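R.Ecl18kI (PDB 2GB7) recognises the double-stranded DNA sequence 5'-CCNGG-3' and cuts it before the first C, as a type II restriction endonuclease that flips nucleotides out of the helix. Local coordinates at residues F45-R57 with F124-G136. The protein carries 1 engineered substitution. Residues are numbered along the deposited sequence; the frame is centred on the assembly and turned at random.
With nucleotides of chain B.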
loop_
_atom_site.group_PDB
_atom_site.type_symbol
_atom_site.label_atom_id
_atom_site.label_comp_id
_atom_site.label_asym_id
_atom_site.label_seq_id
_atom_site.Cartn_x
_atom_site.Cartn_y
_atom_site.Cartn_z
ATOM N N PHE F 45 -3.052 15.223 28.240
ATOM C CA PHE F 45 -3.269 14.670 26.915
ATOM C C PHE F 45 -4.023 15.652 26.031
ATOM O O PHE F 45 -3.793 15.728 24.831
ATOM C CB PHE F 45 -4.013 13.350 27.044
ATOM C CG PHE F 45 -3.202 12.298 27.724
ATOM C CD1 PHE F 45 -2.294 11.527 26.982
ATOM C CD2 PHE F 45 -3.316 12.074 29.093
ATOM C CE1 PHE F 45 -1.518 10.555 27.615
ATOM C CE2 PHE F 45 -2.539 11.077 29.730
ATOM C CZ PHE F 45 -1.630 10.335 28.986
ATOM N N LEU F 46 -4.928 16.400 26.649
ATOM C CA LEU F 46 -5.738 17.352 25.929
ATOM C C LEU F 46 -4.830 18.431 25.385
ATOM O O LEU F 46 -5.005 18.894 24.252
ATOM C CB LEU F 46 -6.781 17.947 26.897
ATOM C CG LEU F 46 -7.824 18.929 26.397
ATOM C CD1 LEU F 46 -8.500 18.394 25.129
ATOM C CD2 LEU F 46 -8.835 19.146 27.512
ATOM N N ASN F 47 -3.844 18.818 26.185
ATOM C CA ASN F 47 -3.026 19.970 25.867
ATOM C C ASN F 47 -1.790 19.645 25.089
ATOM O O ASN F 47 -1.310 20.503 24.350
ATOM C CB ASN F 47 -2.627 20.751 27.129
ATOM C CG ASN F 47 -3.803 21.398 27.814
ATOM O OD1 ASN F 47 -4.791 21.791 27.178
ATOM N ND2 ASN F 47 -3.707 21.517 29.124
ATOM N N ASN F 48 -1.286 18.410 25.223
ATOM C CA ASN F 48 0.043 18.055 24.705
ATOM C C ASN F 48 0.005 16.851 23.764
ATOM O O ASN F 48 0.960 16.066 23.752
ATOM C CB ASN F 48 1.025 17.651 25.827
ATOM C CG ASN F 48 1.294 18.765 26.822
ATOM O OD1 ASN F 48 2.316 19.449 26.733
ATOM N ND2 ASN F 48 0.368 18.973 27.749
ATOM N N PRO F 49 -1.028 16.718 22.940
ATOM C CA PRO F 49 -1.047 15.481 22.122
ATOM C C PRO F 49 0.088 15.273 21.141
ATOM O O PRO F 49 0.607 14.152 20.969
ATOM C CB PRO F 49 -2.420 15.531 21.447
ATOM C CG PRO F 49 -2.779 16.980 21.402
ATOM C CD PRO F 49 -2.166 17.592 22.638
ATOM N N SER F 50 0.482 16.345 20.457
ATOM C CA SER F 50 1.541 16.183 19.450
ATOM C C SER F 50 2.842 15.729 20.071
ATOM O O SER F 50 3.538 14.866 19.543
ATOM C CB SER F 50 1.783 17.442 18.624
ATOM O OG SER F 50 0.652 17.773 17.840
ATOM N N GLU F 51 3.162 16.345 21.204
ATOM C CA GLU F 51 4.367 15.986 21.926
ATOM C C GLU F 51 4.338 14.549 22.394
ATOM O O GLU F 51 5.342 13.848 22.280
ATOM C CB GLU F 51 4.557 16.927 23.116
ATOM C CG GLU F 51 4.866 18.369 22.705
ATOM C CD GLU F 51 3.625 19.146 22.275
ATOM O OE1 GLU F 51 2.496 18.602 22.353
ATOM O OE2 GLU F 51 3.766 20.326 21.877
ATOM N N TYR F 52 3.197 14.129 22.930
ATOM C CA TYR F 52 3.018 12.779 23.407
ATOM C C TYR F 52 3.223 11.783 22.248
ATOM O O TYR F 52 3.971 10.802 22.368
ATOM C CB TYR F 52 1.652 12.630 24.083
ATOM C CG TYR F 52 1.120 11.238 24.035
ATOM C CD1 TYR F 52 1.451 10.293 25.019
ATOM C CD2 TYR F 52 0.304 10.842 22.980
ATOM C CE1 TYR F 52 0.967 8.990 24.943
ATOM C CE2 TYR F 52 -0.160 9.549 22.886
ATOM C CZ TYR F 52 0.147 8.651 23.880
ATOM O OH TYR F 52 -0.296 7.361 23.769
ATOM N N ILE F 53 2.586 12.062 21.111
ATOM C CA ILE F 53 2.683 11.169 19.954
ATOM C C ILE F 53 4.126 10.995 19.475
ATOM O O ILE F 53 4.587 9.869 19.276
ATOM C CB ILE F 53 1.798 11.690 18.807
ATOM C CG1 ILE F 53 0.332 11.513 19.183
ATOM C CG2 ILE F 53 2.121 10.965 17.486
ATOM C CD1 ILE F 53 -0.640 12.344 18.330
ATOM N N ILE F 54 4.853 12.098 19.338
ATOM C CA ILE F 54 6.244 12.042 18.868
ATOM C C ILE F 54 7.148 11.309 19.865
ATOM O O ILE F 54 7.982 10.494 19.449
ATOM C CB ILE F 54 6.806 13.468 18.565
ATOM C CG1 ILE F 54 6.017 14.134 17.428
ATOM C CG2 ILE F 54 8.336 13.449 18.215
ATOM C CD1 ILE F 54 6.183 13.445 16.077
ATOM N N ALA F 55 6.967 11.583 21.159
ATOM C CA ALA F 55 7.766 10.917 22.200
ATOM C C ALA F 55 7.462 9.426 22.199
ATOM O O ALA F 55 8.377 8.613 22.278
ATOM C CB ALA F 55 7.501 11.534 23.581
ATOM N N MET F 56 6.188 9.059 22.054
ATOM C CA MET F 56 5.841 7.635 21.976
ATOM C C MET F 56 6.515 6.937 20.794
ATOM O O MET F 56 7.116 5.843 20.940
ATOM C CB MET F 56 4.320 7.447 21.964
ATOM C CG MET F 56 3.639 7.752 23.310
ATOM S SD MET F 56 3.998 6.542 24.602
ATOM C CE MET F 56 3.348 5.020 23.873
ATOM N N ARG F 57 6.405 7.556 19.620
ATOM C CA ARG F 57 6.993 7.029 18.385
ATOM C C ARG F 57 8.490 6.830 18.546
ATOM O O ARG F 57 8.999 5.748 18.286
ATOM C CB ARG F 57 6.730 7.985 17.238
ATOM C CG ARG F 57 5.293 7.945 16.710
ATOM C CD ARG F 57 5.238 6.969 15.563
ATOM N NE ARG F 57 6.055 7.418 14.428
ATOM C CZ ARG F 57 6.097 6.830 13.234
ATOM N NH1 ARG F 57 5.412 5.720 12.988
ATOM N NH2 ARG F 57 6.843 7.356 12.281
ATOM N N PHE F 124 0.903 3.167 15.696
ATOM C CA PHE F 124 0.364 4.559 15.618
ATOM C C PHE F 124 -1.061 4.556 16.124
ATOM O O PHE F 124 -1.458 5.388 16.929
ATOM C CB PHE F 124 0.446 5.036 14.166
ATOM C CG PHE F 124 0.063 6.471 13.945
ATOM C CD1 PHE F 124 0.396 7.481 14.852
ATOM C CD2 PHE F 124 -0.612 6.801 12.769
ATOM C CE1 PHE F 124 0.021 8.799 14.586
ATOM C CE2 PHE F 124 -0.925 8.087 12.472
ATOM C CZ PHE F 124 -0.634 9.105 13.402
ATOM N N GLU F 125 -1.847 3.599 15.641
ATOM C CA GLU F 125 -3.207 3.436 16.129
ATOM C C GLU F 125 -3.294 3.250 17.655
ATOM O O GLU F 125 -4.150 3.909 18.322
ATOM C CB GLU F 125 -3.844 2.254 15.388
ATOM C CG GLU F 125 -4.009 2.466 13.873
ATOM C CD GLU F 125 -3.966 1.162 13.057
ATOM O OE1 GLU F 125 -4.288 0.075 13.595
ATOM O OE2 GLU F 125 -3.588 1.235 11.865
ATOM N N SER F 126 -2.395 2.425 18.212
ATOM C CA SER F 126 -2.360 2.151 19.649
ATOM C C SER F 126 -1.980 3.411 20.413
ATOM O O SER F 126 -2.514 3.701 21.481
ATOM C CB SER F 126 -1.364 1.045 19.943
ATOM O OG SER F 126 -1.802 -0.159 19.353
ATOM N N ILE F 127 -1.014 4.143 19.867
ATOM C CA ILE F 127 -0.606 5.412 20.487
ATOM C C ILE F 127 -1.802 6.384 20.549
ATOM O O ILE F 127 -2.051 7.063 21.569
ATOM C CB ILE F 127 0.557 6.037 19.704
ATOM C CG1 ILE F 127 1.837 5.194 19.929
ATOM C CG2 ILE F 127 0.743 7.520 20.147
ATOM C CD1 ILE F 127 2.952 5.573 18.970
ATOM N N LEU F 128 -2.584 6.460 19.473
ATOM C CA LEU F 128 -3.765 7.365 19.457
ATOM C C LEU F 128 -4.898 6.879 20.370
ATOM O O LEU F 128 -5.613 7.669 20.978
ATOM C CB LEU F 128 -4.273 7.524 18.011
ATOM C CG LEU F 128 -3.280 8.217 17.058
ATOM C CD1 LEU F 128 -3.847 8.159 15.594
ATOM C CD2 LEU F 128 -3.075 9.689 17.541
ATOM N N GLU F 129 -5.018 5.553 20.481
ATOM C CA GLU F 129 -5.988 4.949 21.374
ATOM C C GLU F 129 -5.680 5.346 22.811
ATOM O O GLU F 129 -6.559 5.849 23.539
ATOM C CB GLU F 129 -5.849 3.444 21.232
ATOM C CG GLU F 129 -6.782 2.654 22.041
ATOM C CD GLU F 129 -6.650 1.173 21.757
ATOM O OE1 GLU F 129 -5.982 0.798 20.754
ATOM O OE2 GLU F 129 -7.237 0.399 22.538
ATOM N N LEU F 130 -4.431 5.158 23.224
ATOM C CA LEU F 130 -4.048 5.542 24.586
ATOM C C LEU F 130 -4.144 7.045 24.832
ATOM O O LEU F 130 -4.440 7.451 25.933
ATOM C CB LEU F 130 -2.648 5.012 24.929
ATOM C CG LEU F 130 -2.610 3.486 25.035
ATOM C CD1 LEU F 130 -1.175 3.000 25.144
ATOM C CD2 LEU F 130 -3.388 2.991 26.248
ATOM N N LEU F 131 -3.931 7.847 23.792
ATOM C CA LEU F 131 -4.145 9.294 23.880
ATOM C C LEU F 131 -5.589 9.618 24.261
ATOM O O LEU F 131 -5.827 10.401 25.145
ATOM C CB LEU F 131 -3.774 9.961 22.546
ATOM C CG LEU F 131 -4.104 11.445 22.384
ATOM C CD1 LEU F 131 -3.368 12.247 23.440
ATOM C CD2 LEU F 131 -3.698 11.893 21.002
ATOM N N MET F 132 -6.550 9.036 23.540
ATOM C CA MET F 132 -7.966 9.276 23.864
ATOM C C MET F 132 -8.314 8.769 25.264
ATOM O O MET F 132 -8.996 9.467 26.020
ATOM C CB MET F 132 -8.841 8.595 22.805
ATOM C CG MET F 132 -8.571 9.074 21.393
ATOM S SD MET F 132 -8.689 10.852 21.172
ATOM C CE MET F 132 -10.460 11.008 21.084
ATOM N N MET F 133 -7.783 7.597 25.651
ATOM C CA MET F 133 -8.010 7.055 27.018
ATOM C C MET F 133 -7.418 7.959 28.084
ATOM O O MET F 133 -8.078 8.301 29.079
ATOM C CB MET F 133 -7.441 5.653 27.146
ATOM C CG MET F 133 -8.129 4.702 26.203
ATOM S SD MET F 133 -7.448 3.051 26.277
ATOM C CE MET F 133 -8.637 2.294 25.141
ATOM N N GLY F 134 -6.193 8.402 27.847
ATOM C CA GLY F 134 -5.539 9.339 28.757
ATOM C C GLY F 134 -6.350 10.629 28.912
ATOM O O GLY F 134 -6.434 11.218 30.002
ATOM N N ALA F 135 -6.924 11.092 27.799
ATOM C CA ALA F 135 -7.755 12.308 27.779
ATOM C C ALA F 135 -9.110 12.110 28.482
ATOM O O ALA F 135 -9.841 13.070 28.735
ATOM C CB ALA F 135 -7.955 12.750 26.350
ATOM N N GLY F 136 -9.405 10.851 28.806
ATOM C CA GLY F 136 -10.643 10.400 29.445
ATOM C C GLY F 136 -11.851 10.415 28.524
ATOM O O GLY F 136 -13.004 10.446 28.994
ATOM P P DT B 5 5.435 3.707 6.600
ATOM O OP1 DT B 5 4.655 4.947 6.830
ATOM O OP2 DT B 5 6.745 3.784 5.907
ATOM O "O5'" DT B 5 5.642 2.989 8.008
ATOM C "C5'" DT B 5 6.441 1.809 8.135
ATOM C "C4'" DT B 5 7.905 2.181 8.190
ATOM O "O4'" DT B 5 8.145 3.167 9.226
ATOM C "C3'" DT B 5 8.888 1.035 8.454
ATOM O "O3'" DT B 5 9.997 1.171 7.559
ATOM C "C2'" DT B 5 9.366 1.308 9.875
ATOM C "C1'" DT B 5 9.346 2.824 9.889
ATOM N N1 DT B 5 9.357 3.498 11.204
ATOM C C2 DT B 5 10.206 4.574 11.349
ATOM O O2 DT B 5 10.953 4.955 10.462
ATOM N N3 DT B 5 10.153 5.181 12.576
ATOM C C4 DT B 5 9.362 4.822 13.651
ATOM O O4 DT B 5 9.413 5.474 14.691
ATOM C C5 DT B 5 8.511 3.672 13.434
ATOM C C7 DT B 5 7.632 3.198 14.546
ATOM C C6 DT B 5 8.551 3.077 12.235
ATOM P P DC B 3 -6.194 0.474 7.345
ATOM O OP1 DC B 3 -6.565 1.424 8.426
ATOM O OP2 DC B 3 -6.412 0.849 5.917
ATOM O "O5'" DC B 3 -4.672 0.084 7.577
ATOM C "C5'" DC B 3 -4.276 -0.407 8.853
ATOM C "C4'" DC B 3 -2.784 -0.613 8.886
ATOM O "O4'" DC B 3 -2.479 -1.908 8.313
ATOM C "C3'" DC B 3 -2.071 0.422 8.026
ATOM O "O3'" DC B 3 -1.228 1.307 8.737
ATOM C "C2'" DC B 3 -1.281 -0.368 7.003
ATOM C "C1'" DC B 3 -1.349 -1.816 7.454
ATOM N N1 DC B 3 -1.603 -2.657 6.275
ATOM C C2 DC B 3 -0.649 -3.601 5.888
ATOM O O2 DC B 3 0.374 -3.735 6.572
ATOM N N3 DC B 3 -0.864 -4.339 4.773
ATOM C C4 DC B 3 -1.974 -4.157 4.056
ATOM N N4 DC B 3 -2.148 -4.901 2.958
ATOM C C5 DC B 3 -2.963 -3.205 4.432
ATOM C C6 DC B 3 -2.745 -2.491 5.542
#
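Y52 and I127 illustrate how one polar bond can be set within a greasy helix-helix interface. The tyrosine has its CB directed at helix 124-134, with CG anti to the backbone N (chi1 153°). CD2 passes L131 CD1 at 4.0 Å, and CE2 lies 3.5 Å from I127 CG2 while also touching L131 CB. CZ stays close to I127 O and CG2, and M56 CG of the same helix as the tyrosine lies over one ring face. At the tip, OH donates to I127 O over 2.8 Å, approaching within the carbonyl plane, along one lone pair, at 125° to the C=O bond. That oxygen also accepts the helical bond from L131 N, so two donors grip it.

Around this bond the fit is knobs-into-holes. I53 sits among F124, I127, L128 and L131; in return I127 enters the hole of Y52, I53, M56 and R57, and L131 that of F45, P49, Y52 and I53. From the short preceding helix 42-47, F45 lays one ring face over G134 CA, a CH-pi contact. At the other end, the R57 guanidinium spreads a face over the thymine of DT5 of chain B. The result, in this PDDEXK-superfamily endonuclease, is a buried interface of helices running in broadly opposing directions (140° between the short segments), helix 102-134 belonging to the EcoRII-C region and the R57 end meeting DNA.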